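ADP-dependent (S)-NAD(P)H-hydrate dehydratase (PDB 2R3B) probably catalyses the ADP-dependent dehydration of the S-form of NAD(P)HX, a hydrated, damaged form of NAD(P)H, as part of nicotinamide nucleotide repair. Local coordinates at residues B[62-67]-B[73-78]; B[77-80]-B[86-89]; B[45-50]-B[244-249]. One frame throughout, in Å; residues are numbered along the deposited sequence. Where two conformers were deposited one is given.

Contact 1 (B[62-67]-B[73-78]); sequences MSTEAC and GLTTVI
T64 lays both branches of its side chain against V77. Its OG1 lies 3.2 Å from V77 CG2, and its methyl CG2 lies 3.8 Å from the same V77 CG2. The side chains meet at a slant, and this one valine methyl sits near both the threonine hydroxyl and its methyl. The first torsion of T64 (chi1 -58°) puts OG1 beside the backbone N. There it hydrogen-bonds the carbonyl O of I60, one turn back in the helix. The hydroxyl is thus satisfied within its own helix and can face a hydrocarbon partner. T64 CG2 also approaches the methyl CG2 of T75, at 4.3 Å.

The axes of segments 62-67 and 74-78 run almost antiparallel (173°), 9.5 Å apart at closest approach. This is the second half of a beta-alpha-beta crossover: strand 46-50 leads into helix 57-70, which returns to the neighbouring parallel strand 74-78. The ribokinase-like fold is built around such units.

One helical turn beyond T64, C67 turns to the same strand. Its SG extends opposite the backbone N (chi1 -172°) and comes to 3.5 Å from T75 OG1. All four touching residues are buried. L49 of strand 46-50 packs on both T64 and T75. On the far side of the helix, E65 forms a salt bridge with R90 and a hydrogen bond with Q283.

Contact 2 (B[77-80]-B[86-89]); sequences VITD and PLHA
L87 and V77 meet tip to tip, through one leucine methyl. Segment 86-89 starts with P86, which packs on G85 of a neighbouring subunit instead. L87 follows. Its CG extends opposite the backbone N (chi1 -170°), which carries the branch off the helix toward the strand. L87 was modelled in two conformers, and the distances here hold for the one given. Its methyl CD1 sits 3.8 Å from V77 CG1 and 4.0 Å from V77 CG2, so it rests across the fork of the valine. T79 gives a looser touch, with its CG2 4.5 Å from L87 CD1. The hydroxyl of T79 is held elsewhere: OG1 has the carbonyl O atoms of G51 and G52 as partners, which must share its one proton, and it accepts from N83 ND2. Next in the helix, H88 turns to other partners, and its NE2 hydrogen-bonds the carbonyl O of A94. A89 then reaches the subunit interface, where its carbonyl O accepts a hydrogen bond from R90 of a different neighbouring subunit. No hydrogen bond joins the two segments. The helix and strand belong to the beta-alpha-beta unit of strand 74-78, helix 84-90 and strand 95-97, which completes this edge of the chain's parallel sheet region.

Contact 3 (B[45-50]-B[244-249]); sequences GRVVLI and FLAQFK
V47 and A246 meet methyl to methyl. V47 CG2 lies 3.4 Å from A246 CB, closer than carbon atoms usually pack. The first torsion of V47 (chi1 178°) sets CG2 beside its backbone N, where it meets the helix residue. The same A246 CB lies 4.1 Å from G45 CA. G45 adds a second close point: its CA is 3.5 Å from A246 O, a CA-H...O contact with an angle of 132° at the hydrogen. G45 also has a positive phi of 88°, a conformation that favours glycine. This tight part joins the start of strand 46-50 to the C-terminal part of helix 233-247.

Beyond A246 the contact opens out. Q247 lies beside the strand start without touching it, and its amide is held elsewhere. Its OE1 hydrogen-bonds R35, while NE2 hydrogen-bonds the carbonyl O atoms of S70 and G243. F248 folds back onto its own segment: its CE2 lies over the centre of the F244 ring, 3.7 Å above the plane. Y274 of a neighbouring subunit packs on Q247 and F248. K249, farther on, is exposed to solvent.

No hydrogen bond or charge pair crosses between the segments. The contact therefore rests on van der Waals packing of V47 and A246, with one weak CA-H...O contact from G45.

In the fold
Strand 46-50 comes first in the chain and is an inner strand of the sheet, between 114-117 and 74-78. Helix 57-70 follows it, and contact 1 closes the short connection from this helix to strand 74-78. Contact 2 begins on the end of that strand and closes the next short connection, to helix 84-90. The two contacts share V77 and I78. Contact 3 spans 193 intervening residues, bringing helix 233-247 back to strand 46-50, and both other contacts nest inside its loop. Strands 46-50 and 74-78 are neighbours, with a probable hydrogen bond from I78 N to L49 O (2.8 Å). Together the contacts tie three helices to these two strands.

Contact 1 (B[62-67]-B[73-78])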
loop_
_atom_site.group_PDB
_atom_site.type_symbol
_atom_site.label_atom_id
_atom_site.label_comp_id
_atom_site.label_asym_id
_atom_site.label_seq_id
_atom_site.Cartn_x
_atom_site.Cartn_y
_atom_site.Cartn_z
HETATM N N MSE B 62 -6.555 -10.299 5.486
HETATM C CA MSE B 62 -6.673 -9.821 6.871
HETATM C C MSE B 62 -6.222 -10.867 7.910
HETATM O O MSE B 62 -5.513 -10.533 8.869
HETATM C CB MSE B 62 -8.111 -9.305 7.117
HETATM C CG MSE B 62 -8.372 -8.012 6.361
HETATM SE SE MSE B 62 -9.998 -7.155 6.791
HETATM C CE MSE B 62 -11.184 -8.301 5.852
ATOM N N SER B 63 -6.563 -12.140 7.697
ATOM C CA SER B 63 -6.011 -13.185 8.529
ATOM C C SER B 63 -4.502 -13.259 8.479
ATOM O O SER B 63 -3.853 -13.526 9.499
ATOM C CB SER B 63 -6.549 -14.546 8.103
ATOM O OG SER B 63 -7.940 -14.598 8.230
ATOM N N THR B 64 -3.945 -13.082 7.281
ATOM C CA THR B 64 -2.483 -13.116 7.098
ATOM C C THR B 64 -1.809 -12.017 7.888
ATOM O O THR B 64 -0.836 -12.276 8.583
ATOM C CB THR B 64 -2.154 -13.023 5.601
ATOM O OG1 THR B 64 -2.808 -14.121 4.939
ATOM C CG2 THR B 64 -0.624 -13.048 5.359
ATOM N N GLU B 65 -2.316 -10.798 7.814
ATOM C CA GLU B 65 -1.711 -9.683 8.546
ATOM C C GLU B 65 -1.733 -9.968 10.070
ATOM O O GLU B 65 -0.776 -9.676 10.790
ATOM C CB GLU B 65 -2.441 -8.370 8.206
ATOM C CG GLU B 65 -1.767 -7.137 8.821
ATOM C CD GLU B 65 -2.090 -5.819 8.124
ATOM O OE1 GLU B 65 -3.163 -5.751 7.468
ATOM O OE2 GLU B 65 -1.255 -4.863 8.254
ATOM N N ALA B 66 -2.844 -10.524 10.551
ATOM C CA ALA B 66 -3.006 -10.876 11.976
ATOM C C ALA B 66 -1.972 -11.932 12.370
ATOM O O ALA B 66 -1.304 -11.830 13.409
ATOM C CB ALA B 66 -4.451 -11.420 12.226
ATOM N N CYS B 67 -1.826 -12.947 11.538
ATOM C CA CYS B 67 -0.895 -14.047 11.842
ATOM C C CYS B 67 0.571 -13.596 11.919
ATOM O O CYS B 67 1.277 -13.880 12.898
ATOM C CB CYS B 67 -1.084 -15.161 10.808
ATOM S SG CYS B 67 -0.186 -16.679 11.147
ATOM N N GLY B 73 6.212 -17.746 13.135
ATOM C CA GLY B 73 7.572 -17.788 12.592
ATOM C C GLY B 73 7.580 -17.680 11.085
ATOM O O GLY B 73 8.333 -16.894 10.501
ATOM N N LEU B 74 6.715 -18.491 10.460
ATOM C CA LEU B 74 6.603 -18.550 9.012
ATOM C C LEU B 74 5.150 -18.695 8.632
ATOM O O LEU B 74 4.446 -19.467 9.261
ATOM C CB LEU B 74 7.393 -19.733 8.465
ATOM C CG LEU B 74 8.917 -19.572 8.416
ATOM C CD1 LEU B 74 9.534 -20.879 7.926
ATOM C CD2 LEU B 74 9.362 -18.399 7.519
ATOM N N THR B 75 4.700 -17.933 7.641
ATOM C CA THR B 75 3.289 -17.939 7.246
ATOM C C THR B 75 3.223 -18.183 5.743
ATOM O O THR B 75 3.849 -17.454 4.965
ATOM C CB THR B 75 2.563 -16.604 7.605
ATOM O OG1 THR B 75 2.559 -16.430 9.033
ATOM C CG2 THR B 75 1.102 -16.573 7.135
ATOM N N THR B 76 2.445 -19.201 5.364
ATOM C CA THR B 76 2.150 -19.483 3.951
ATOM C C THR B 76 0.661 -19.377 3.735
ATOM O O THR B 76 -0.124 -19.855 4.583
ATOM C CB THR B 76 2.633 -20.886 3.542
ATOM O OG1 THR B 76 4.000 -21.019 3.900
ATOM C CG2 THR B 76 2.501 -21.108 2.028
ATOM N N VAL B 77 0.265 -18.791 2.606
ATOM C CA VAL B 77 -1.140 -18.612 2.297
ATOM C C VAL B 77 -1.479 -19.389 1.039
ATOM O O VAL B 77 -0.886 -19.156 -0.017
ATOM C CB VAL B 77 -1.522 -17.130 2.151
ATOM C CG1 VAL B 77 -3.059 -16.948 2.038
ATOM C CG2 VAL B 77 -0.996 -16.303 3.373
ATOM N N ILE B 78 -2.450 -20.294 1.154
ATOM C CA ILE B 78 -3.061 -20.951 -0.015
ATOM C C ILE B 78 -4.360 -20.216 -0.330
ATOM O O ILE B 78 -5.297 -20.226 0.465
ATOM C CB ILE B 78 -3.377 -22.444 0.245
ATOM C CG1 ILE B 78 -2.120 -23.230 0.626
ATOM C CG2 ILE B 78 -4.127 -23.080 -0.972
ATOM C CD1 ILE B 78 -2.463 -24.623 1.218
#

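Contact 2 (B[77-80]-B[86-89])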
loop_
_atom_site.group_PDB
_atom_site.type_symbol
_atom_site.label_atom_id
_atom_site.label_comp_id
_atom_site.label_asym_id
_atom_site.label_seq_id
_atom_site.Cartn_x
_atom_site.Cartn_y
_atom_site.Cartn_z
ATOM N N VAL B 77 0.265 -18.791 2.606
ATOM C CA VAL B 77 -1.140 -18.612 2.297
ATOM C C VAL B 77 -1.479 -19.389 1.039
ATOM O O VAL B 77 -0.886 -19.156 -0.017
ATOM C CB VAL B 77 -1.522 -17.130 2.151
ATOM C CG1 VAL B 77 -3.059 -16.948 2.038
ATOM C CG2 VAL B 77 -0.996 -16.303 3.373
ATOM N N ILE B 78 -2.450 -20.294 1.154
ATOM C CA ILE B 78 -3.061 -20.951 -0.015
ATOM C C ILE B 78 -4.360 -20.216 -0.330
ATOM O O ILE B 78 -5.297 -20.226 0.465
ATOM C CB ILE B 78 -3.377 -22.444 0.245
ATOM C CG1 ILE B 78 -2.120 -23.230 0.626
ATOM C CG2 ILE B 78 -4.127 -23.080 -0.972
ATOM C CD1 ILE B 78 -2.463 -24.623 1.218
ATOM N N THR B 79 -4.367 -19.513 -1.441
ATOM C CA THR B 79 -5.437 -18.609 -1.801
ATOM C C THR B 79 -5.463 -18.473 -3.301
ATOM O O THR B 79 -4.516 -18.823 -3.969
ATOM C CB THR B 79 -5.267 -17.222 -1.143
ATOM O OG1 THR B 79 -6.431 -16.440 -1.426
ATOM C CG2 THR B 79 -4.045 -16.456 -1.671
ATOM N N ASP B 80 -6.564 -18.004 -3.864
ATOM C CA ASP B 80 -6.576 -17.824 -5.324
ATOM C C ASP B 80 -5.424 -16.928 -5.766
ATOM O O ASP B 80 -5.120 -15.896 -5.158
ATOM C CB ASP B 80 -7.901 -17.253 -5.797
ATOM C CG ASP B 80 -8.137 -17.472 -7.264
ATOM O OD1 ASP B 80 -7.547 -16.736 -8.088
ATOM O OD2 ASP B 80 -8.950 -18.375 -7.594
ATOM N N PRO B 86 -2.219 -8.238 -4.135
ATOM C CA PRO B 86 -2.555 -7.355 -3.006
ATOM C C PRO B 86 -2.087 -7.900 -1.670
ATOM O O PRO B 86 -1.798 -7.127 -0.744
ATOM C CB PRO B 86 -4.090 -7.231 -3.089
ATOM C CG PRO B 86 -4.515 -8.275 -4.001
ATOM C CD PRO B 86 -3.411 -8.602 -4.915
ATOM N N LEU B 87 -2.026 -9.224 -1.549
ATOM C CA LEU B 87 -1.539 -9.827 -0.316
ATOM C C LEU B 87 -0.075 -9.426 -0.071
ATOM O O LEU B 87 0.290 -9.006 1.032
ATOM C CB LEU B 87 -1.710 -11.362 -0.347
ATOM C CG LEU B 87 -1.468 -12.107 0.995
ATOM C CD1 LEU B 87 -2.332 -13.374 1.070
ATOM C CD2 LEU B 87 -0.020 -12.470 1.182
ATOM N N HIS B 88 0.768 -9.547 -1.084
ATOM C CA HIS B 88 2.152 -9.142 -0.945
ATOM C C HIS B 88 2.359 -7.648 -0.836
ATOM O O HIS B 88 3.350 -7.212 -0.240
ATOM C CB HIS B 88 3.011 -9.689 -2.087
ATOM C CG HIS B 88 3.472 -11.102 -1.879
ATOM N ND1 HIS B 88 3.829 -11.924 -2.931
ATOM C CD2 HIS B 88 3.677 -11.820 -0.747
ATOM C CE1 HIS B 88 4.209 -13.099 -2.448
ATOM N NE2 HIS B 88 4.128 -13.060 -1.124
ATOM N N ALA B 89 1.483 -6.852 -1.429
ATOM C CA ALA B 89 1.571 -5.380 -1.232
ATOM C C ALA B 89 1.414 -5.048 0.264
ATOM O O ALA B 89 1.996 -4.087 0.740
ATOM C CB ALA B 89 0.481 -4.654 -2.037
#

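Contact 3 (B[45-50]-B[244-249])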
loop_
_atom_site.group_PDB
_atom_site.type_symbol
_atom_site.label_atom_id
_atom_site.label_comp_id
_atom_site.label_asym_id
_atom_site.label_seq_id
_atom_site.Cartn_x
_atom_site.Cartn_y
_atom_site.Cartn_z
ATOM N N GLY B 45 6.893 -21.600 14.748
ATOM C CA GLY B 45 5.872 -22.347 14.052
ATOM C C GLY B 45 5.718 -21.984 12.597
ATOM O O GLY B 45 6.043 -20.857 12.187
ATOM N N ARG B 46 5.241 -22.964 11.835
ATOM C CA ARG B 46 4.902 -22.781 10.413
ATOM C C ARG B 46 3.396 -22.811 10.319
ATOM O O ARG B 46 2.758 -23.807 10.682
ATOM C CB ARG B 46 5.479 -23.890 9.531
ATOM C CG ARG B 46 7.001 -23.882 9.345
ATOM C CD ARG B 46 7.479 -25.121 8.543
ATOM N NE ARG B 46 6.885 -25.177 7.203
ATOM C CZ ARG B 46 7.416 -24.715 6.068
ATOM N NH1 ARG B 46 8.626 -24.140 6.056
ATOM N NH2 ARG B 46 6.723 -24.836 4.915
ATOM N N VAL B 47 2.818 -21.728 9.840
ATOM C CA VAL B 47 1.360 -21.648 9.749
ATOM C C VAL B 47 0.966 -21.654 8.301
ATOM O O VAL B 47 1.621 -21.035 7.458
ATOM C CB VAL B 47 0.787 -20.372 10.431
ATOM C CG1 VAL B 47 -0.709 -20.310 10.272
ATOM C CG2 VAL B 47 1.202 -20.337 11.896
ATOM N N VAL B 48 -0.107 -22.370 7.986
ATOM C CA VAL B 48 -0.667 -22.293 6.670
ATOM C C VAL B 48 -2.112 -21.782 6.775
ATOM O O VAL B 48 -2.913 -22.352 7.519
ATOM C CB VAL B 48 -0.630 -23.673 5.942
ATOM C CG1 VAL B 48 -1.337 -23.555 4.563
ATOM C CG2 VAL B 48 0.807 -24.148 5.736
ATOM N N LEU B 49 -2.408 -20.698 6.060
ATOM C CA LEU B 49 -3.734 -20.076 6.057
ATOM C C LEU B 49 -4.382 -20.370 4.717
ATOM O O LEU B 49 -3.781 -20.111 3.660
ATOM C CB LEU B 49 -3.586 -18.569 6.252
ATOM C CG LEU B 49 -2.743 -18.064 7.431
ATOM C CD1 LEU B 49 -2.719 -16.521 7.421
ATOM C CD2 LEU B 49 -3.280 -18.612 8.752
ATOM N N ILE B 50 -5.597 -20.888 4.719
ATOM C CA ILE B 50 -6.254 -21.318 3.496
ATOM C C ILE B 50 -7.613 -20.662 3.331
ATOM O O ILE B 50 -8.464 -20.791 4.196
ATOM C CB ILE B 50 -6.446 -22.860 3.515
ATOM C CG1 ILE B 50 -5.122 -23.539 3.869
ATOM C CG2 ILE B 50 -7.044 -23.330 2.169
ATOM C CD1 ILE B 50 -5.187 -25.073 3.986
ATOM N N PHE B 244 -1.031 -17.669 17.604
ATOM C CA PHE B 244 -0.838 -18.067 18.979
ATOM C C PHE B 244 -0.537 -19.553 19.102
ATOM O O PHE B 244 0.404 -19.938 19.800
ATOM C CB PHE B 244 -2.034 -17.678 19.849
ATOM C CG PHE B 244 -1.896 -16.326 20.484
ATOM C CD1 PHE B 244 -1.523 -15.225 19.707
ATOM C CD2 PHE B 244 -2.182 -16.131 21.822
ATOM C CE1 PHE B 244 -1.373 -13.958 20.289
ATOM C CE2 PHE B 244 -2.044 -14.854 22.408
ATOM C CZ PHE B 244 -1.655 -13.772 21.641
ATOM N N LEU B 245 -1.321 -20.383 18.424
ATOM C CA LEU B 245 -1.118 -21.846 18.476
ATOM C C LEU B 245 0.241 -22.242 17.871
ATOM O O LEU B 245 0.814 -23.275 18.208
ATOM C CB LEU B 245 -2.257 -22.582 17.796
ATOM C CG LEU B 245 -3.567 -22.567 18.586
ATOM C CD1 LEU B 245 -4.699 -23.101 17.727
ATOM C CD2 LEU B 245 -3.435 -23.380 19.893
ATOM N N ALA B 246 0.761 -21.402 16.985
ATOM C CA ALA B 246 2.053 -21.632 16.355
ATOM C C ALA B 246 3.216 -21.475 17.327
ATOM O O ALA B 246 4.217 -22.166 17.181
ATOM C CB ALA B 246 2.248 -20.706 15.158
ATOM N N GLN B 247 3.039 -20.621 18.341
ATOM C CA GLN B 247 4.129 -20.158 19.188
ATOM C C GLN B 247 4.066 -20.629 20.632
ATOM O O GLN B 247 5.104 -20.725 21.282
ATOM C CB GLN B 247 4.043 -18.642 19.309
ATOM C CG GLN B 247 4.341 -17.886 18.145
ATOM C CD GLN B 247 4.076 -16.451 18.449
ATOM O OE1 GLN B 247 4.901 -15.793 19.082
ATOM N NE2 GLN B 247 2.921 -15.952 18.010
ATOM N N PHE B 248 2.860 -20.833 21.157
ATOM C CA PHE B 248 2.675 -20.955 22.601
ATOM C C PHE B 248 2.275 -22.374 22.973
ATOM O O PHE B 248 2.210 -23.246 22.115
ATOM C CB PHE B 248 1.672 -19.900 23.069
ATOM C CG PHE B 248 2.115 -18.481 22.816
ATOM C CD1 PHE B 248 3.361 -18.052 23.215
ATOM C CD2 PHE B 248 1.260 -17.562 22.179
ATOM C CE1 PHE B 248 3.777 -16.762 22.982
ATOM C CE2 PHE B 248 1.669 -16.261 21.933
ATOM C CZ PHE B 248 2.895 -15.848 22.324
ATOM N N LYS B 249 2.028 -22.624 24.248
ATOM C CA LYS B 249 1.789 -23.977 24.705
ATOM C C LYS B 249 0.540 -24.555 24.064
ATOM O O LYS B 249 -0.430 -23.850 23.814
ATOM C CB LYS B 249 1.682 -24.025 26.236
ATOM C CG LYS B 249 3.031 -23.692 26.890
ATOM C CD LYS B 249 3.127 -24.081 28.392
#